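Local coordinates for benzoylformate Decarboxylase (Polynucleobacter necessarius, PDB 4K9Q), which probably catalyses the decarboxylation of benzoylformate, using thiamine diphosphate and a magnesium ion as cofactors, at residues A[358-363]-A[381-386]; A[367-372]-A[424-429]; A[448-453]-A[518-523]. All blocks are in the same frame, centred on the assembly; numbering follows the deposited sequence.

How the contacts relate
All three contacts belong to the C-terminal thiamine diphosphate-binding unit and lie on the same side of the chain's centre. Contact 2 and contact 3, about 9 Å apart between centres, share one parallel sheet whose inner order is 368-372, 423-428, 449-455, 517-523. The middle two strands are neighbours, so the contacts form one continuous run. Contact 1 lies about 12 Å from contact 2 and 15 Å from contact 3. Its helices 352-361 and 377-383 flank strand 368-372 in sequence, so its segments alternate with those of contact 2, and both contacts precede contact 3. Leu359 packs on Leu426 and Val452, seating helix 352-361 on the sheet that carries the cofactor-binding loops.

Contact 1 of 3, residues A[358-363]-A[381-386]; sequences VLKENS and QDVFRI
Lys360 and Phe384 mark the closest backbone approach, with CA atoms 6.6 Å apart, where the end of helix 352-361 passes the point at which the chain leaves helix 377-383; Phe384 is the first residue there to depart from helical phi/psi. The two side chains reach out from facing backbones and overlap alongside. CB of Lys360 lies over one face of the Phe384 ring, 4.1 Å from its centroid and 20° off the normal, which meets the geometry of a CH-pi contact. The lysine chain is bent at chi2 (63°), and this turn brings CD to 3.9 Å from Phe384 CD1, so the aliphatic part of the side chain runs on toward the CD1-CE1 side of the ring. Leu359 meets the same ring differently: its CB sits in the ring plane, at the edge, 3.9 Å from CZ. Beside the ring, Val383 CG1 presses on Lys360 CB at 3.6 Å.

Ser363 OG approaches the ring edge near CE1, but its polar bonding is directed elsewhere. It donates to Leu359 O at 2.6 Å from above the carbonyl plane, while Asn362 N reaches that oxygen from the opposite face; Tyr508 OH is a further partner of the serine hydroxyl. Past the end of helix 377-383, Arg385 grips Asp382 side-on, NE bonding to the backbone O and NH2 forming a salt bridge to OD1 at 2.9 Å. Leu356 of helix 352-361 and Leu369 of strand 368-372 also touch Phe384, placing its ring between helix and sheet.

No hydrogen bond or salt bridge joins the two segments, so their cohesion comes from dispersion and CH-pi contact, in which the lysine takes part through methylene groups while the polar bonds stay within each segment or go to other residues.

Contact 2 of 3, residues A[367-372]-A[424-429]; sequences IVLVEE and VTLMGD. With MG (magnesium ion), chain C; TPP (thiamine diphosphate), chain D.
Leu369 with Val424 and Glu372 with Met427 are the first and last pairs of a four-residue register between neighbouring parallel strands, in the central sheet of the C-terminal thiamine diphosphate-binding fold. The strand axes diverge by only 9°, and five backbone hydrogen bonds join them, ending with Gly428 N to Glu372 O.

On one face, the Leu369 and Leu426 side chains cross obliquely, their CD1 methyls 4.0 Å apart. On the other, Val370 and Thr425 project alongside each other: Val370 CB is 3.8 Å from Thr425 OG1, a buried hydroxyl with no hydrogen-bond partner in the model. Farther along that face Met427 crosses Glu372: the bend at chi2 (-64°) brings Met427 SD to 3.9 Å from Glu372 CB, and a second bend, at chi3, turns CE toward the glutamate's O and OE2. The glutamate chain runs on extended, and its carboxylate is taken up by the backbone N of Gly401 and Asp403.

The strand 424-428 delivers the Gly-Asp-Gly start of the family's cofactor motif. Gly428 CA lies 3.4 Å from O1A of the diphosphate, an approach that its lack of a side chain permits. Asn456 OD1 and Glu458 O complete the protein ligands of the magnesium ion, which also holds O2A and O3B of the diphosphate and a water. Asp429 OD1 binds the magnesium ion at 2.2 Å.

Contact 3 of 3, residues A[448-453]-A[518-523]; sequences HVIYVV and SVIVVP
Tyr451 and Val519 are paired across two parallel strands, and Tyr451 CD1 comes to 4.1 Å from Val519 CG2, the two side chains meeting at a slant. On the same face Val453 also leans on Val519, crossing it so that Val453 CG2 lies 4.1 Å from Val519 CG1; one valine thus uses its two methyls for two different neighbours. The reverse face carries Ile450 and Ile520, which stand next to each other with their side chains heading in a common direction, Ile450 CG2 being 4.1 Å from Ile520 CD1. Beyond them Val452 CG1, anti to its own backbone N (chi1 -178°), is the methyl that meets Val522 CG2 at 3.9 Å.

Between these two layers of side chains, five N-H...O bonds alternate between the strands, from Ser518 N to Val449 O at 2.9 Å through to Val522 N to Val453 O at 2.8 Å. All are close to straight, and the segment axes differ by 15° in direction. The pairing belongs to the parallel alpha/beta sheet of the cofactor-binding domain. Strand 517-523 enters it between 449-455 and 494-497, reached from the latter through helix 501-513, a beta-alpha-beta crossover between adjacent parallel strands.

That helix packs on the Ile450 and Ile520 face, with Ala511 and Leu512 against Ile450 and Leu504 against Ile520. Helix 403-417 lies on the other, where Ala407 and Ala411 touch Val449 and Val408 touches Tyr451. The tyrosine ring is further set by Val449 CG1, 3.5 Å above its plane and displaced toward the rim, and by a hydrogen bond between its OH and Leu404 O. At the farther edge of strand 449-455, the backbone of Ile450 and Val452 bonds to Thr425, while the nearest side-chain atoms of Val453 and Asp429, one of the magnesium ligands, are about 4 Å apart.

Contact 1 of 3, residues A[358-363]-A[381-386]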
loop_
_atom_site.group_PDB
_atom_site.type_symbol
_atom_site.label_atom_id
_atom_site.label_comp_id
_atom_site.label_asym_id
_atom_site.label_seq_id
_atom_site.Cartn_x
_atom_site.Cartn_y
_atom_site.Cartn_z
ATOM N N VAL A 358 20.894 -39.901 -21.586
ATOM C CA VAL A 358 21.295 -39.690 -22.977
ATOM C C VAL A 358 21.796 -38.261 -23.201
ATOM O O VAL A 358 22.789 -38.029 -23.892
ATOM C CB VAL A 358 20.155 -40.045 -23.954
ATOM C CG1 VAL A 358 20.507 -39.617 -25.372
ATOM C CG2 VAL A 358 19.894 -41.541 -23.893
ATOM N N LEU A 359 21.123 -37.291 -22.595
ATOM C CA LEU A 359 21.583 -35.914 -22.718
ATOM C C LEU A 359 22.944 -35.742 -22.039
ATOM O O LEU A 359 23.864 -35.164 -22.616
ATOM C CB LEU A 359 20.566 -34.954 -22.113
ATOM C CG LEU A 359 19.201 -34.891 -22.776
ATOM C CD1 LEU A 359 18.312 -33.933 -21.997
ATOM C CD2 LEU A 359 19.351 -34.429 -24.214
ATOM N N LYS A 360 23.072 -36.262 -20.825
ATOM C CA LYS A 360 24.313 -36.129 -20.069
ATOM C C LYS A 360 25.508 -36.734 -20.824
ATOM O O LYS A 360 26.543 -36.078 -20.999
ATOM C CB LYS A 360 24.149 -36.750 -18.674
ATOM C CG LYS A 360 25.418 -36.825 -17.853
ATOM C CD LYS A 360 25.969 -35.451 -17.538
ATOM C CE LYS A 360 27.326 -35.563 -16.856
ATOM N NZ LYS A 360 27.826 -34.252 -16.371
ATOM N N GLU A 361 25.355 -37.966 -21.296
ATOM C CA GLU A 361 26.481 -38.675 -21.902
ATOM C C GLU A 361 26.897 -38.100 -23.253
ATOM O O GLU A 361 27.965 -38.433 -23.762
ATOM C CB GLU A 361 26.192 -40.178 -22.009
ATOM C CG GLU A 361 25.110 -40.533 -22.994
ATOM C CD GLU A 361 24.621 -41.971 -22.851
ATOM O OE1 GLU A 361 25.014 -42.661 -21.880
ATOM O OE2 GLU A 361 23.829 -42.405 -23.710
ATOM N N ASN A 362 26.063 -37.233 -23.826
ATOM C CA ASN A 362 26.387 -36.579 -25.091
ATOM C C ASN A 362 26.661 -35.081 -24.947
ATOM O O ASN A 362 26.804 -34.378 -25.948
ATOM C CB ASN A 362 25.273 -36.801 -26.119
ATOM C CG ASN A 362 25.205 -38.239 -26.604
ATOM O OD1 ASN A 362 26.051 -38.686 -27.381
ATOM N ND2 ASN A 362 24.182 -38.964 -26.164
ATOM N N SER A 363 26.716 -34.602 -23.705
ATOM C CA SER A 363 26.955 -33.180 -23.446
ATOM C C SER A 363 28.443 -32.863 -23.412
ATOM O O SER A 363 29.240 -33.653 -22.903
ATOM C CB SER A 363 26.334 -32.753 -22.114
ATOM O OG SER A 363 24.919 -32.796 -22.148
ATOM N N GLN A 381 18.758 -34.425 -10.655
ATOM C CA GLN A 381 19.752 -34.353 -9.596
ATOM C C GLN A 381 20.624 -35.614 -9.546
ATOM O O GLN A 381 21.790 -35.547 -9.179
ATOM C CB GLN A 381 19.066 -34.082 -8.261
ATOM C CG GLN A 381 18.489 -32.675 -8.214
ATOM C CD GLN A 381 17.577 -32.434 -7.031
ATOM O OE1 GLN A 381 17.080 -33.368 -6.410
ATOM N NE2 GLN A 381 17.343 -31.163 -6.723
ATOM N N ASP A 382 20.071 -36.755 -9.945
ATOM C CA ASP A 382 20.862 -37.986 -9.966
ATOM C C ASP A 382 21.840 -37.993 -11.134
ATOM O O ASP A 382 22.960 -38.496 -11.022
ATOM C CB ASP A 382 19.966 -39.219 -10.071
ATOM C CG ASP A 382 20.735 -40.514 -9.843
ATOM O OD1 ASP A 382 21.463 -40.591 -8.833
ATOM O OD2 ASP A 382 20.618 -41.444 -10.671
ATOM N N VAL A 383 21.406 -37.435 -12.259
ATOM C CA VAL A 383 22.128 -37.588 -13.512
ATOM C C VAL A 383 23.107 -36.453 -13.744
ATOM O O VAL A 383 24.285 -36.680 -14.011
ATOM C CB VAL A 383 21.150 -37.676 -14.709
ATOM C CG1 VAL A 383 21.904 -37.656 -16.035
ATOM C CG2 VAL A 383 20.269 -38.933 -14.602
ATOM N N PHE A 384 22.605 -35.226 -13.652
ATOM C CA PHE A 384 23.432 -34.049 -13.881
ATOM C C PHE A 384 24.017 -33.570 -12.560
ATOM O O PHE A 384 23.444 -32.719 -11.883
ATOM C CB PHE A 384 22.625 -32.927 -14.556
ATOM C CG PHE A 384 22.435 -33.113 -16.041
ATOM C CD1 PHE A 384 23.383 -32.636 -16.943
ATOM C CD2 PHE A 384 21.315 -33.775 -16.541
ATOM C CE1 PHE A 384 23.217 -32.803 -18.314
ATOM C CE2 PHE A 384 21.142 -33.940 -17.908
ATOM C CZ PHE A 384 22.096 -33.461 -18.798
ATOM N N ARG A 385 25.160 -34.127 -12.184
ATOM C CA ARG A 385 25.808 -33.715 -10.946
ATOM C C ARG A 385 26.733 -32.539 -11.240
ATOM O O ARG A 385 27.835 -32.713 -11.750
ATOM C CB ARG A 385 26.541 -34.904 -10.321
ATOM C CG ARG A 385 25.590 -36.070 -10.119
ATOM C CD ARG A 385 26.208 -37.276 -9.438
ATOM N NE ARG A 385 25.175 -38.278 -9.185
ATOM C CZ ARG A 385 25.296 -39.288 -8.328
ATOM N NH1 ARG A 385 26.421 -39.439 -7.638
ATOM N NH2 ARG A 385 24.290 -40.143 -8.151
ATOM N N ILE A 386 26.250 -31.341 -10.932
ATOM C CA ILE A 386 26.908 -30.090 -11.298
ATOM C C ILE A 386 28.165 -29.889 -10.466
ATOM O O ILE A 386 28.094 -29.863 -9.237
ATOM C CB ILE A 386 25.947 -28.905 -11.047
ATOM C CG1 ILE A 386 24.608 -29.156 -11.763
ATOM C CG2 ILE A 386 26.582 -27.576 -11.464
ATOM C CD1 ILE A 386 24.720 -29.276 -13.267
#

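Contact 2 of 3, residues A[367-372]-A[424-429]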
loop_
_atom_site.group_PDB
_atom_site.type_symbol
_atom_site.label_atom_id
_atom_site.label_comp_id
_atom_site.label_asym_id
_atom_site.label_seq_id
_atom_site.Cartn_x
_atom_site.Cartn_y
_atom_site.Cartn_z
ATOM N N ILE A 367 28.640 -26.643 -20.422
ATOM C CA ILE A 367 27.310 -26.186 -20.809
ATOM C C ILE A 367 26.734 -25.356 -19.668
ATOM O O ILE A 367 27.264 -25.361 -18.553
ATOM C CB ILE A 367 26.336 -27.366 -21.102
ATOM C CG1 ILE A 367 26.074 -28.196 -19.840
ATOM C CG2 ILE A 367 26.869 -28.245 -22.218
ATOM C CD1 ILE A 367 24.950 -29.214 -20.011
ATOM N N VAL A 368 25.678 -24.609 -19.964
ATOM C CA VAL A 368 24.836 -24.032 -18.922
ATOM C C VAL A 368 23.584 -24.894 -18.908
ATOM O O VAL A 368 23.070 -25.243 -19.968
ATOM C CB VAL A 368 24.484 -22.573 -19.233
ATOM C CG1 VAL A 368 23.436 -22.056 -18.250
ATOM C CG2 VAL A 368 25.744 -21.698 -19.179
ATOM N N LEU A 369 23.124 -25.280 -17.719
ATOM C CA LEU A 369 21.950 -26.139 -17.596
ATOM C C LEU A 369 20.852 -25.379 -16.865
ATOM O O LEU A 369 21.078 -24.861 -15.772
ATOM C CB LEU A 369 22.290 -27.416 -16.819
ATOM C CG LEU A 369 21.116 -28.396 -16.717
ATOM C CD1 LEU A 369 20.805 -28.972 -18.072
ATOM C CD2 LEU A 369 21.432 -29.519 -15.728
ATOM N N VAL A 370 19.673 -25.311 -17.476
ATOM C CA VAL A 370 18.511 -24.641 -16.888
ATOM C C VAL A 370 17.381 -25.661 -16.789
ATOM O O VAL A 370 17.270 -26.539 -17.638
ATOM C CB VAL A 370 18.079 -23.472 -17.785
ATOM C CG1 VAL A 370 16.833 -22.781 -17.228
ATOM C CG2 VAL A 370 19.230 -22.465 -17.922
ATOM N N GLU A 371 16.561 -25.583 -15.747
ATOM C CA GLU A 371 15.500 -26.575 -15.585
ATOM C C GLU A 371 14.177 -25.970 -15.115
ATOM O O GLU A 371 14.138 -25.150 -14.195
ATOM C CB GLU A 371 15.951 -27.711 -14.653
ATOM C CG GLU A 371 14.842 -28.651 -14.167
ATOM C CD GLU A 371 14.074 -28.097 -12.971
ATOM O OE1 GLU A 371 12.826 -28.138 -13.005
ATOM O OE2 GLU A 371 14.704 -27.613 -11.987
ATOM N N GLU A 372 13.100 -26.378 -15.772
ATOM C CA GLU A 372 11.739 -26.074 -15.342
ATOM C C GLU A 372 10.865 -27.219 -15.832
ATOM O O GLU A 372 10.068 -27.065 -16.754
ATOM C CB GLU A 372 11.260 -24.733 -15.902
ATOM C CG GLU A 372 9.954 -24.224 -15.279
ATOM C CD GLU A 372 9.593 -22.827 -15.742
ATOM O OE1 GLU A 372 10.288 -21.853 -15.363
ATOM O OE2 GLU A 372 8.616 -22.697 -16.499
ATOM N N VAL A 424 21.508 -25.479 -22.232
ATOM C CA VAL A 424 20.600 -26.604 -22.401
ATOM C C VAL A 424 19.481 -26.479 -21.372
ATOM O O VAL A 424 19.738 -26.369 -20.172
ATOM C CB VAL A 424 21.343 -27.927 -22.201
ATOM C CG1 VAL A 424 20.392 -29.101 -22.329
ATOM C CG2 VAL A 424 22.468 -28.052 -23.234
ATOM N N THR A 425 18.240 -26.485 -21.839
ATOM C CA THR A 425 17.103 -26.141 -20.974
ATOM C C THR A 425 16.078 -27.283 -20.926
ATOM O O THR A 425 15.463 -27.618 -21.947
ATOM C CB THR A 425 16.455 -24.818 -21.455
ATOM O OG1 THR A 425 17.471 -23.808 -21.571
ATOM C CG2 THR A 425 15.397 -24.342 -20.471
ATOM N N LEU A 426 15.903 -27.879 -19.745
ATOM C CA LEU A 426 15.016 -29.029 -19.560
ATOM C C LEU A 426 13.632 -28.520 -19.172
ATOM O O LEU A 426 13.459 -27.968 -18.083
ATOM C CB LEU A 426 15.557 -29.930 -18.450
ATOM C CG LEU A 426 17.041 -30.313 -18.552
ATOM C CD1 LEU A 426 17.523 -31.070 -17.298
ATOM C CD2 LEU A 426 17.327 -31.100 -19.828
ATOM N N MET A 427 12.652 -28.684 -20.059
ATOM C CA MET A 427 11.343 -28.042 -19.883
ATOM C C MET A 427 10.217 -29.059 -19.828
ATOM O O MET A 427 10.176 -29.982 -20.634
ATOM C CB MET A 427 11.048 -27.103 -21.062
ATOM C CG MET A 427 11.974 -25.913 -21.200
ATOM S SD MET A 427 11.856 -24.781 -19.804
ATOM C CE MET A 427 10.087 -24.463 -19.731
ATOM N N GLY A 428 9.275 -28.879 -18.913
ATOM C CA GLY A 428 8.054 -29.660 -18.984
ATOM C C GLY A 428 7.153 -29.110 -20.081
ATOM O O GLY A 428 7.272 -27.937 -20.454
ATOM N N ASP A 429 6.246 -29.936 -20.603
ATOM C CA ASP A 429 5.330 -29.459 -21.636
ATOM C C ASP A 429 4.336 -28.391 -21.128
ATOM O O ASP A 429 4.016 -27.448 -21.855
ATOM C CB ASP A 429 4.632 -30.604 -22.403
ATOM C CG ASP A 429 3.907 -31.593 -21.500
ATOM O OD1 ASP A 429 4.161 -31.619 -20.291
ATOM O OD2 ASP A 429 3.096 -32.391 -22.025
HETATM MG MG MG C . 4.172 -32.299 -18.182
HETATM N "N1'" TPP D . 1.170 -21.177 -12.606
HETATM C "C2'" TPP D . 2.399 -20.580 -12.370
HETATM C CM2 TPP D . 2.726 -19.249 -12.979
HETATM N "N3'" TPP D . 3.337 -21.189 -11.557
HETATM C "C4'" TPP D . 3.057 -22.403 -10.981
HETATM N "N4'" TPP D . 3.959 -22.976 -10.187
HETATM C "C5'" TPP D . 1.838 -23.029 -11.242
HETATM C "C6'" TPP D . 0.879 -22.410 -12.043
HETATM C "C7'" TPP D . 1.529 -24.361 -10.608
HETATM N N3 TPP D . 2.255 -25.517 -11.115
HETATM C C2 TPP D . 3.343 -26.102 -10.487
HETATM S S1 TPP D . 3.930 -27.392 -11.252
HETATM C C5 TPP D . 2.812 -27.262 -12.411
HETATM C C4 TPP D . 1.925 -26.203 -12.241
HETATM C CM4 TPP D . 0.789 -25.846 -13.167
HETATM C C6 TPP D . 2.846 -28.308 -13.490
HETATM C C7 TPP D . 4.115 -28.339 -14.325
HETATM O O7 TPP D . 3.816 -29.194 -15.405
HETATM P PA TPP D . 4.924 -29.582 -16.505
HETATM O O1A TPP D . 5.713 -28.352 -16.853
HETATM O O2A TPP D . 4.270 -30.170 -17.713
HETATM O O3A TPP D . 5.938 -30.547 -15.715
HETATM P PB TPP D . 5.700 -32.059 -15.223
HETATM O O1B TPP D . 5.285 -31.974 -13.790
HETATM O O2B TPP D . 7.036 -32.754 -15.362
HETATM O O3B TPP D . 4.626 -32.725 -16.020
HETATM O O HOH W 1 6.493 -32.565 -18.424
#

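Contact 3 of 3, residues A[448-453]-A[518-523]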
loop_
_atom_site.group_PDB
_atom_site.type_symbol
_atom_site.label_atom_id
_atom_site.label_comp_id
_atom_site.label_asym_id
_atom_site.label_seq_id
_atom_site.Cartn_x
_atom_site.Cartn_y
_atom_site.Cartn_z
ATOM N N HIS A 448 22.439 -19.459 -28.559
ATOM C CA HIS A 448 22.593 -20.906 -28.609
ATOM C C HIS A 448 21.888 -21.510 -27.400
ATOM O O HIS A 448 22.454 -21.598 -26.307
ATOM C CB HIS A 448 24.067 -21.297 -28.633
ATOM C CG HIS A 448 24.301 -22.715 -29.052
ATOM N ND1 HIS A 448 25.563 -23.256 -29.175
ATOM C CD2 HIS A 448 23.433 -23.703 -29.375
ATOM C CE1 HIS A 448 25.462 -24.517 -29.553
ATOM N NE2 HIS A 448 24.179 -24.813 -29.688
ATOM N N VAL A 449 20.632 -21.896 -27.612
ATOM C CA VAL A 449 19.777 -22.403 -26.550
ATOM C C VAL A 449 19.075 -23.634 -27.074
ATOM O O VAL A 449 18.516 -23.616 -28.169
ATOM C CB VAL A 449 18.708 -21.355 -26.133
ATOM C CG1 VAL A 449 17.764 -21.941 -25.071
ATOM C CG2 VAL A 449 19.365 -20.072 -25.622
ATOM N N ILE A 450 19.097 -24.697 -26.285
ATOM C CA ILE A 450 18.525 -25.965 -26.698
ATOM C C ILE A 450 17.446 -26.352 -25.708
ATOM O O ILE A 450 17.739 -26.683 -24.547
ATOM C CB ILE A 450 19.600 -27.070 -26.728
ATOM C CG1 ILE A 450 20.736 -26.676 -27.677
ATOM C CG2 ILE A 450 18.990 -28.411 -27.151
ATOM C CD1 ILE A 450 21.934 -27.584 -27.585
ATOM N N TYR A 451 16.194 -26.283 -26.148
ATOM C CA TYR A 451 15.080 -26.653 -25.292
ATOM C C TYR A 451 14.760 -28.115 -25.491
ATOM O O TYR A 451 14.422 -28.531 -26.596
ATOM C CB TYR A 451 13.842 -25.824 -25.628
ATOM C CG TYR A 451 13.998 -24.359 -25.335
ATOM C CD1 TYR A 451 14.105 -23.428 -26.364
ATOM C CD2 TYR A 451 14.032 -23.904 -24.020
ATOM C CE1 TYR A 451 14.239 -22.076 -26.094
ATOM C CE2 TYR A 451 14.175 -22.551 -23.738
ATOM C CZ TYR A 451 14.275 -21.646 -24.778
ATOM O OH TYR A 451 14.405 -20.304 -24.504
ATOM N N VAL A 452 14.877 -28.899 -24.423
ATOM C CA VAL A 452 14.448 -30.288 -24.465
ATOM C C VAL A 452 13.146 -30.374 -23.688
ATOM O O VAL A 452 13.125 -30.152 -22.470
ATOM C CB VAL A 452 15.495 -31.244 -23.862
ATOM C CG1 VAL A 452 15.028 -32.694 -23.984
ATOM C CG2 VAL A 452 16.839 -31.061 -24.569
ATOM N N VAL A 453 12.060 -30.668 -24.393
ATOM C CA VAL A 453 10.736 -30.676 -23.779
ATOM C C VAL A 453 10.285 -32.097 -23.454
ATOM O O VAL A 453 10.140 -32.938 -24.344
ATOM C CB VAL A 453 9.678 -30.012 -24.688
ATOM C CG1 VAL A 453 8.318 -29.955 -23.972
ATOM C CG2 VAL A 453 10.118 -28.629 -25.112
ATOM N N SER A 518 17.039 -24.196 -30.655
ATOM C CA SER A 518 16.426 -25.455 -31.078
ATOM C C SER A 518 15.400 -25.943 -30.053
ATOM O O SER A 518 15.544 -25.697 -28.853
ATOM C CB SER A 518 17.504 -26.535 -31.242
ATOM O OG SER A 518 18.399 -26.250 -32.311
ATOM N N VAL A 519 14.381 -26.651 -30.534
ATOM C CA VAL A 519 13.415 -27.326 -29.677
ATOM C C VAL A 519 13.390 -28.813 -30.020
ATOM O O VAL A 519 13.193 -29.195 -31.178
ATOM C CB VAL A 519 12.004 -26.718 -29.830
ATOM C CG1 VAL A 519 10.980 -27.484 -29.000
ATOM C CG2 VAL A 519 12.029 -25.254 -29.431
ATOM N N ILE A 520 13.612 -29.644 -29.011
ATOM C CA ILE A 520 13.565 -31.091 -29.171
ATOM C C ILE A 520 12.463 -31.634 -28.273
ATOM O O ILE A 520 12.552 -31.544 -27.052
ATOM C CB ILE A 520 14.913 -31.728 -28.795
ATOM C CG1 ILE A 520 16.023 -31.113 -29.652
ATOM C CG2 ILE A 520 14.857 -33.250 -28.950
ATOM C CD1 ILE A 520 17.426 -31.568 -29.297
ATOM N N VAL A 521 11.419 -32.188 -28.878
ATOM C CA VAL A 521 10.281 -32.682 -28.111
ATOM C C VAL A 521 10.437 -34.188 -27.892
ATOM O O VAL A 521 10.615 -34.951 -28.847
ATOM C CB VAL A 521 8.943 -32.356 -28.832
ATOM C CG1 VAL A 521 7.750 -32.832 -28.004
ATOM C CG2 VAL A 521 8.851 -30.851 -29.136
ATOM N N VAL A 522 10.394 -34.603 -26.629
ATOM C CA VAL A 522 10.572 -35.996 -26.258
ATOM C C VAL A 522 9.315 -36.510 -25.551
ATOM O O VAL A 522 9.034 -36.122 -24.417
ATOM C CB VAL A 522 11.777 -36.167 -25.313
ATOM C CG1 VAL A 522 12.087 -37.658 -25.116
ATOM C CG2 VAL A 522 12.990 -35.415 -25.853
ATOM N N PRO A 523 8.534 -37.364 -26.227
ATOM C CA PRO A 523 7.394 -37.976 -25.536
ATOM C C PRO A 523 7.898 -38.933 -24.461
ATOM O O PRO A 523 8.778 -39.758 -24.735
ATOM C CB PRO A 523 6.681 -38.763 -26.641
ATOM C CG PRO A 523 7.282 -38.313 -27.923
ATOM C CD PRO A 523 8.659 -37.819 -27.619
#